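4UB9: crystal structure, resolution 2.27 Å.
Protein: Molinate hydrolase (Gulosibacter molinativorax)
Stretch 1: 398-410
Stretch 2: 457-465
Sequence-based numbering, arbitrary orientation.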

ATOM      1  N   GLY A 398      12.044 -10.911 -29.850  1.00 39.73           N
ATOM      2  CA  GLY A 398      11.828 -11.684 -31.087  1.00 41.34           C
ATOM      3  C   GLY A 398      11.248 -10.831 -32.182  1.00 35.78           C
ATOM      4  O   GLY A 398      11.349 -11.172 -33.339  1.00 37.36           O
ATOM      5  N   GLU A 399      10.558  -9.776 -31.776  1.00 36.56           N
ATOM      6  CA  GLU A 399       9.985  -8.758 -32.668  1.00 44.45           C
ATOM      7  C   GLU A 399      10.349  -7.315 -32.317  1.00 39.45           C
ATOM      8  O   GLU A 399      10.098  -6.402 -33.098  1.00 39.24           O
ATOM      9  CB  GLU A 399       8.466  -8.817 -32.587  1.00 50.28           C
ATOM     10  CG  GLU A 399       7.886 -10.110 -33.128  1.00 58.31           C
ATOM     11  CD  GLU A 399       6.369 -10.077 -33.241  1.00 58.73           C
ATOM     12  OE1 GLU A 399       5.796  -9.041 -33.621  1.00 51.74           O
ATOM     13  OE2 GLU A 399       5.758 -11.116 -32.986  1.00 69.70           O
ATOM     14  N   ASP A 400      10.931  -7.143 -31.142  1.00 34.38           N
ATOM     15  CA  ASP A 400      11.324  -5.850 -30.621  1.00 34.57           C
ATOM     16  C   ASP A 400      12.286  -5.068 -31.562  1.00 31.42           C
ATOM     17  O   ASP A 400      12.168  -3.866 -31.697  1.00 30.54           O
ATOM     18  CB  ASP A 400      12.004  -6.047 -29.286  1.00 36.70           C
ATOM     19  CG  ASP A 400      13.228  -7.017 -29.373  1.00 40.89           C
ATOM     20  OD1 ASP A 400      13.094  -8.169 -29.874  1.00 42.08           O
ATOM     21  OD2 ASP A 400      14.336  -6.615 -28.935  1.00 46.87           O
ATOM     22  N   HIS A 401      13.207  -5.778 -32.194  1.00 27.72           N
ATOM     23  CA  HIS A 401      14.110  -5.176 -33.162  1.00 33.97           C
ATOM     24  C   HIS A 401      13.384  -4.637 -34.418  1.00 37.06           C
ATOM     25  O   HIS A 401      13.723  -3.541 -34.910  1.00 39.11           O
ATOM     26  CB  HIS A 401      15.273  -6.093 -33.528  1.00 32.87           C
ATOM     27  CG  HIS A 401      14.869  -7.396 -34.129  1.00 36.74           C
ATOM     28  ND1 HIS A 401      13.916  -8.217 -33.575  1.00 42.62           N
ATOM     29  CD2 HIS A 401      15.382  -8.086 -35.173  1.00 40.45           C
ATOM     30  CE1 HIS A 401      13.811  -9.324 -34.287  1.00 39.71           C
ATOM     31  NE2 HIS A 401      14.691  -9.272 -35.264  1.00 41.70           N
ATOM     32  N   PHE A 402      12.404  -5.390 -34.932  1.00 34.95           N
ATOM     33  CA  PHE A 402      11.587  -4.929 -36.067  1.00 31.51           C
ATOM     34  C   PHE A 402      10.841  -3.660 -35.709  1.00 29.52           C
ATOM     35  O   PHE A 402      10.870  -2.674 -36.403  1.00 32.79           O
ATOM     36  CB  PHE A 402      10.560  -5.966 -36.517  1.00 33.41           C
ATOM     37  CG  PHE A 402      11.138  -7.316 -36.896  1.00 35.76           C
ATOM     38  CD1 PHE A 402      12.247  -7.438 -37.721  1.00 34.46           C
ATOM     39  CD2 PHE A 402      10.536  -8.487 -36.432  1.00 37.94           C
ATOM     40  CE1 PHE A 402      12.774  -8.685 -38.032  1.00 35.44           C
ATOM     41  CE2 PHE A 402      11.048  -9.737 -36.778  1.00 36.26           C
ATOM     42  CZ  PHE A 402      12.178  -9.836 -37.563  1.00 36.77           C
ATOM     43  N   VAL A 403      10.280  -3.651 -34.529  1.00 33.97           N
ATOM     44  CA  VAL A 403       9.568  -2.478 -34.041  1.00 32.58           C
ATOM     45  C   VAL A 403      10.481  -1.263 -33.876  1.00 32.62           C
ATOM     46  O   VAL A 403      10.086  -0.105 -34.131  1.00 32.57           O
ATOM     47  CB  VAL A 403       8.861  -2.785 -32.702  1.00 34.14           C
ATOM     48  CG1 VAL A 403       8.187  -1.538 -32.119  1.00 36.53           C
ATOM     49  CG2 VAL A 403       7.819  -3.881 -32.920  1.00 36.59           C
ATOM     50  N   TRP A 404      11.682  -1.508 -33.387  1.00 32.37           N
ATOM     51  CA  TRP A 404      12.679  -0.419 -33.168  1.00 36.44           C
ATOM     52  C   TRP A 404      12.984   0.302 -34.489  1.00 32.82           C
ATOM     53  O   TRP A 404      12.902   1.519 -34.601  1.00 32.91           O
ATOM     54  CB  TRP A 404      13.977  -1.021 -32.591  1.00 36.53           C
ATOM     55  CG  TRP A 404      15.012  -0.029 -32.133  1.00 35.82           C
ATOM     56  CD1 TRP A 404      15.255   0.357 -30.856  1.00 36.29           C
ATOM     57  CD2 TRP A 404      15.958   0.652 -32.946  1.00 33.86           C
ATOM     58  NE1 TRP A 404      16.311   1.233 -30.818  1.00 37.09           N
ATOM     59  CE2 TRP A 404      16.753   1.436 -32.093  1.00 33.76           C
ATOM     60  CE3 TRP A 404      16.220   0.666 -34.322  1.00 35.86           C
ATOM     61  CZ2 TRP A 404      17.777   2.236 -32.561  1.00 37.14           C
ATOM     62  CZ3 TRP A 404      17.245   1.447 -34.788  1.00 36.47           C
ATOM     63  CH2 TRP A 404      18.019   2.229 -33.908  1.00 38.58           C
ATOM     64  N   MET A 405      13.297  -0.517 -35.477  1.00 31.94           N
ATOM     65  CA  MET A 405      13.591  -0.037 -36.833  1.00 31.36           C
ATOM     66  C   MET A 405      12.449   0.737 -37.422  1.00 31.39           C
ATOM     67  O   MET A 405      12.595   1.859 -37.886  1.00 30.92           O
ATOM     68  CB  MET A 405      13.959  -1.196 -37.718  1.00 32.56           C
ATOM     69  CG  MET A 405      15.407  -1.621 -37.498  1.00 33.59           C
ATOM     70  SD  MET A 405      15.936  -2.928 -38.601  1.00 39.03           S
ATOM     71  CE  MET A 405      17.380  -3.603 -37.817  1.00 41.27           C
ATOM     72  N   GLN A 406      11.271   0.194 -37.280  1.00 32.82           N
ATOM     73  CA  GLN A 406      10.051   0.910 -37.721  1.00 34.96           C
ATOM     74  C   GLN A 406       9.903   2.241 -37.005  1.00 32.61           C
ATOM     75  O   GLN A 406       9.686   3.275 -37.637  1.00 37.60           O
ATOM     76  CB  GLN A 406       8.806   0.016 -37.475  1.00 37.87           C
ATOM     77  CG  GLN A 406       7.513   0.704 -37.862  1.00 42.32           C
ATOM     78  CD  GLN A 406       6.296  -0.144 -37.568  1.00 39.92           C
ATOM     79  OE1 GLN A 406       6.348  -1.364 -37.618  1.00 45.06           O
ATOM     80  NE2 GLN A 406       5.231   0.501 -37.195  1.00 37.18           N
ATOM     81  N   ALA A 407      10.037   2.229 -35.664  1.00 31.91           N
ATOM     82  CA  ALA A 407       9.868   3.476 -34.878  1.00 29.70           C
ATOM     83  C   ALA A 407      10.883   4.529 -35.296  1.00 30.90           C
ATOM     84  O   ALA A 407      10.593   5.715 -35.365  1.00 29.52           O
ATOM     85  CB  ALA A 407      10.024   3.208 -33.410  1.00 30.24           C
ATOM     86  N   MET A 408      12.115   4.084 -35.521  1.00 32.65           N
ATOM     87  CA  MET A 408      13.191   5.041 -35.838  1.00 34.01           C
ATOM     88  C   MET A 408      12.929   5.684 -37.218  1.00 32.02           C
ATOM     89  O   MET A 408      13.015   6.878 -37.373  1.00 29.59           O
ATOM     90  CB  MET A 408      14.560   4.355 -35.748  1.00 36.28           C
ATOM     91  CG  MET A 408      14.973   4.034 -34.304  1.00 38.97           C
ATOM     92  SD  MET A 408      15.064   5.499 -33.231  1.00 40.29           S
ATOM     93  CE  MET A 408      16.778   5.934 -33.444  1.00 45.31           C
ATOM     94  N   VAL A 409      12.572   4.847 -38.181  1.00 32.14           N
ATOM     95  CA  VAL A 409      12.247   5.293 -39.511  1.00 31.21           C
ATOM     96  C   VAL A 409      11.065   6.241 -39.468  1.00 34.09           C
ATOM     97  O   VAL A 409      11.106   7.264 -40.114  1.00 36.75           O
ATOM     98  CB  VAL A 409      11.974   4.121 -40.439  1.00 31.47           C
ATOM     99  CG1 VAL A 409      11.409   4.602 -41.779  1.00 32.05           C
ATOM    100  CG2 VAL A 409      13.268   3.349 -40.654  1.00 30.09           C
ATOM    101  N   GLU A 410      10.028   5.955 -38.675  1.00 33.92           N
ATOM    102  CA  GLU A 410       8.914   6.946 -38.465  1.00 33.19           C
ATOM    103  C   GLU A 410       9.413   8.312 -38.007  1.00 32.88           C
ATOM    104  O   GLU A 410       8.800   9.324 -38.250  1.00 30.79           O
ATOM    105  CB  GLU A 410       7.898   6.487 -37.400  1.00 35.37           C
ATOM    106  CG  GLU A 410       7.024   5.295 -37.775  1.00 42.10           C
ATOM    107  CD  GLU A 410       6.173   4.748 -36.609  1.00 43.58           C
ATOM    108  OE1 GLU A 410       6.232   5.277 -35.469  1.00 41.36           O
ATOM    109  OE2 GLU A 410       5.488   3.733 -36.850  1.00 46.08           O
ATOM    110  N   ASP A 457      10.731  -0.624 -47.765  1.00 43.18           N
ATOM    111  CA  ASP A 457       9.813  -0.587 -46.606  1.00 42.93           C
ATOM    112  C   ASP A 457      10.431  -1.370 -45.439  1.00 41.38           C
ATOM    113  O   ASP A 457      10.681  -2.577 -45.544  1.00 34.55           O
ATOM    114  CB  ASP A 457       8.456  -1.156 -46.980  1.00 47.28           C
ATOM    115  CG  ASP A 457       7.439  -1.058 -45.867  1.00 52.12           C
ATOM    116  OD1 ASP A 457       7.807  -0.948 -44.654  1.00 57.08           O
ATOM    117  OD2 ASP A 457       6.231  -1.122 -46.218  1.00 56.00           O
ATOM    118  N   ILE A 458      10.692  -0.647 -44.345  1.00 37.47           N
ATOM    119  CA  ILE A 458      11.466  -1.185 -43.234  1.00 34.95           C
ATOM    120  C   ILE A 458      10.745  -2.336 -42.520  1.00 35.27           C
ATOM    121  O   ILE A 458      11.383  -3.316 -42.067  1.00 31.29           O
ATOM    122  CB  ILE A 458      11.901  -0.072 -42.255  1.00 36.67           C
ATOM    123  CG1 ILE A 458      12.981  -0.587 -41.324  1.00 39.26           C
ATOM    124  CG2 ILE A 458      10.712   0.490 -41.511  1.00 35.81           C
ATOM    125  CD1 ILE A 458      14.292  -0.950 -42.007  1.00 37.63           C
ATOM    126  N   THR A 459       9.422  -2.299 -42.538  1.00 30.66           N
ATOM    127  CA  THR A 459       8.595  -3.438 -42.067  1.00 34.91           C
ATOM    128  C   THR A 459       8.893  -4.760 -42.829  1.00 36.99           C
ATOM    129  O   THR A 459       8.608  -5.848 -42.322  1.00 42.66           O
ATOM    130  CB  THR A 459       7.067  -3.183 -42.146  1.00 36.82           C
ATOM    131  OG1 THR A 459       6.663  -3.116 -43.516  1.00 44.10           O
ATOM    132  CG2 THR A 459       6.696  -1.889 -41.473  1.00 39.14           C
ATOM    133  N   ASN A 460       9.459  -4.669 -44.030  1.00 33.70           N
ATOM    134  CA  ASN A 460       9.926  -5.880 -44.744  1.00 37.97           C
ATOM    135  C   ASN A 460      11.045  -6.641 -44.072  1.00 34.43           C
ATOM    136  O   ASN A 460      11.398  -7.764 -44.475  1.00 30.43           O
ATOM    137  CB  ASN A 460      10.360  -5.562 -46.173  1.00 40.06           C
ATOM    138  CG  ASN A 460       9.183  -5.232 -47.071  1.00 37.81           C
ATOM    139  OD1 ASN A 460       8.115  -5.800 -46.932  1.00 38.39           O
ATOM    140  ND2 ASN A 460       9.391  -4.324 -48.005  1.00 41.29           N
ATOM    141  N   MET A 461      11.602  -6.043 -43.044  1.00 38.01           N
ATOM    142  CA  MET A 461      12.572  -6.766 -42.195  1.00 37.05           C
ATOM    143  C   MET A 461      11.956  -8.037 -41.606  1.00 34.86           C
ATOM    144  O   MET A 461      12.664  -9.012 -41.323  1.00 33.56           O
ATOM    145  CB  MET A 461      13.077  -5.873 -41.056  1.00 35.79           C
ATOM    146  CG  MET A 461      14.007  -4.736 -41.478  1.00 33.81           C
ATOM    147  SD  MET A 461      15.552  -5.341 -42.156  1.00 39.66           S
ATOM    148  CE  MET A 461      16.261  -6.247 -40.774  1.00 40.11           C
ATOM    149  N   ARG A 462      10.642  -8.019 -41.473  1.00 36.24           N
ATOM    150  CA  ARG A 462       9.925  -9.182 -40.945  1.00 39.86           C
ATOM    151  C   ARG A 462       9.848 -10.356 -41.929  1.00 39.20           C
ATOM    152  O   ARG A 462       9.460 -11.419 -41.537  1.00 39.07           O
ATOM    153  CB  ARG A 462       8.519  -8.811 -40.530  1.00 37.25           C
ATOM    154  CG  ARG A 462       8.469  -7.895 -39.328  1.00 42.69           C
ATOM    155  CD  ARG A 462       7.068  -7.317 -39.148  1.00 45.74           C
ATOM    156  NE  ARG A 462       6.942  -6.433 -37.978  1.00 47.70           N
ATOM    157  CZ  ARG A 462       6.779  -6.836 -36.714  1.00 39.33           C
ATOM    158  NH1 ARG A 462       6.744  -8.114 -36.424  1.00 41.78           N
ATOM    159  NH2 ARG A 462       6.643  -5.952 -35.743  1.00 37.52           N
ATOM    160  N   THR A 463      10.175 -10.149 -43.197  1.00 39.36           N
ATOM    161  CA  THR A 463       9.879 -11.157 -44.249  1.00 39.27           C
ATOM    162  C   THR A 463      10.967 -12.224 -44.316  1.00 42.14           C
ATOM    163  O   THR A 463      11.374 -12.647 -45.401  1.00 41.27           O
ATOM    164  CB  THR A 463       9.673 -10.523 -45.642  1.00 36.28           C
ATOM    165  OG1 THR A 463      10.908  -9.932 -46.077  1.00 39.73           O
ATOM    166  CG2 THR A 463       8.594  -9.470 -45.600  1.00 32.88           C
ATOM    167  N   LEU A 464      11.364 -12.721 -43.148  1.00 42.22           N
ATOM    168  CA  LEU A 464      12.432 -13.739 -43.062  1.00 44.09           C
ATOM    169  C   LEU A 464      12.103 -15.060 -43.733  1.00 43.97           C
ATOM    170  O   LEU A 464      11.111 -15.649 -43.424  1.00 46.59           O
ATOM    171  CB  LEU A 464      12.735 -14.085 -41.616  1.00 43.29           C
ATOM    172  CG  LEU A 464      13.578 -13.100 -40.830  1.00 46.70           C
ATOM    173  CD1 LEU A 464      13.471 -13.444 -39.346  1.00 46.00           C
ATOM    174  CD2 LEU A 464      15.018 -13.174 -41.299  1.00 47.83           C
ATOM    175  N   SER A 465      12.985 -15.510 -44.607  1.00 43.84           N
ATOM    176  CA  SER A 465      12.881 -16.809 -45.285  1.00 47.39           C
ATOM    177  C   SER A 465      13.863 -17.787 -44.775  1.00 42.59           C
ATOM    178  O   SER A 465      13.581 -18.958 -44.735  1.00 42.43           O
ATOM    179  CB  SER A 465      13.246 -16.703 -46.774  1.00 56.74           C
ATOM    180  OG  SER A 465      12.292 -15.962 -47.462  1.00 68.25           O
TER

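The contact joins a regular helix in the first stretch to a short 3-10 segment in the second, at least 49 residues apart in sequence, and buries 557 Å² counted over both sides. Three residues carry most of it: Arg462, Phe402 and Ile458. Phe402 and Gln406, one helical turn apart, set the register, with CA atoms 6.5 Å from the CA of Met461 and 6.1 Å from the CA of Ile458, respectively. One turn of helix thus matches three residues of the tighter 3-10 segment.

Arg462 is the most covered residue of all, and it works through its whole length. Its CA-to-CB bond leaves sideways, but chi2 and chi3 are both t, so the extended chain runs across the helix, near its N-terminal end, and brings its end nearer. On the way, the aliphatic part lies over the Phe402 ring: CG sits 3.9 Å from the ring centroid and 24° off the normal, a CH-pi contact over the face. The closest atoms of this pair are Phe402 CD2 and Arg462 CG at 3.6 Å. Farther out, the guanidinium passes Val403, with NH2 3.7 Å from Val403 CG2, and ends in a salt bridge, NH1 donating to Glu399 OE1 at 3.1 Å. The N-H...O angle of 164° is nearly straight, and the carboxylate oxygen approaches the guanidinium edge, near its plane, where the N-H bonds point. Glu399 holds the N-cap position, and its exposed side chain also begins sideways before reaching in. A long residue with an oily stem and a charged tip suits this border, covering an aromatic ring while its charge is paired nearer the surface.

Phe402 points toward the second stretch and is buried. Besides Arg462 on its face, it meets Leu464 at its edge, CZ to CD1 4.2 Å, and Met461 CB, 3.8 Å from CD1. The backbone comes close too, with Phe402 CE1 3.3 Å from Met461 O. A flat ring offers a face to the arginine stem and an edge to leucine, and needs no polar partner of its own.

Ile458 anchors the other end. It also points toward its partner and spans a full turn of the helix: CG1 lies 3.8 Å from Met405 CB, CG2 is 3.9 Å from Gln406 CA, and the same CG2 is 3.9 Å from Val409 CG2. Branching at CB gives a short residue enough breadth to touch three helix positions, and both branches come near Val409. Met461 fills the space between Ile458 and Phe402, its CG 3.9 Å from Met405 SD; two flexible thioether chains pack where both are buried.

Gln406 is partly exposed yet well covered by the second stretch. It meets Ile458 mainly through its CA, and its extended side chain then puts OE1 3.9 Å from Thr459 CG2, while its NE2 donates to Glu410 OE2 at 3.3 Å. Thr459, at the margin, instead spends its hydroxyl on Asp457, OG1 to OD1 2.7 Å, leaving its methyl for the helix. The rule is economical: apolar packing inside, one salt bridge across the border, with other polar bonds, such as Thr459 to Asp457 and Gln406 to Glu410, made within each stretch.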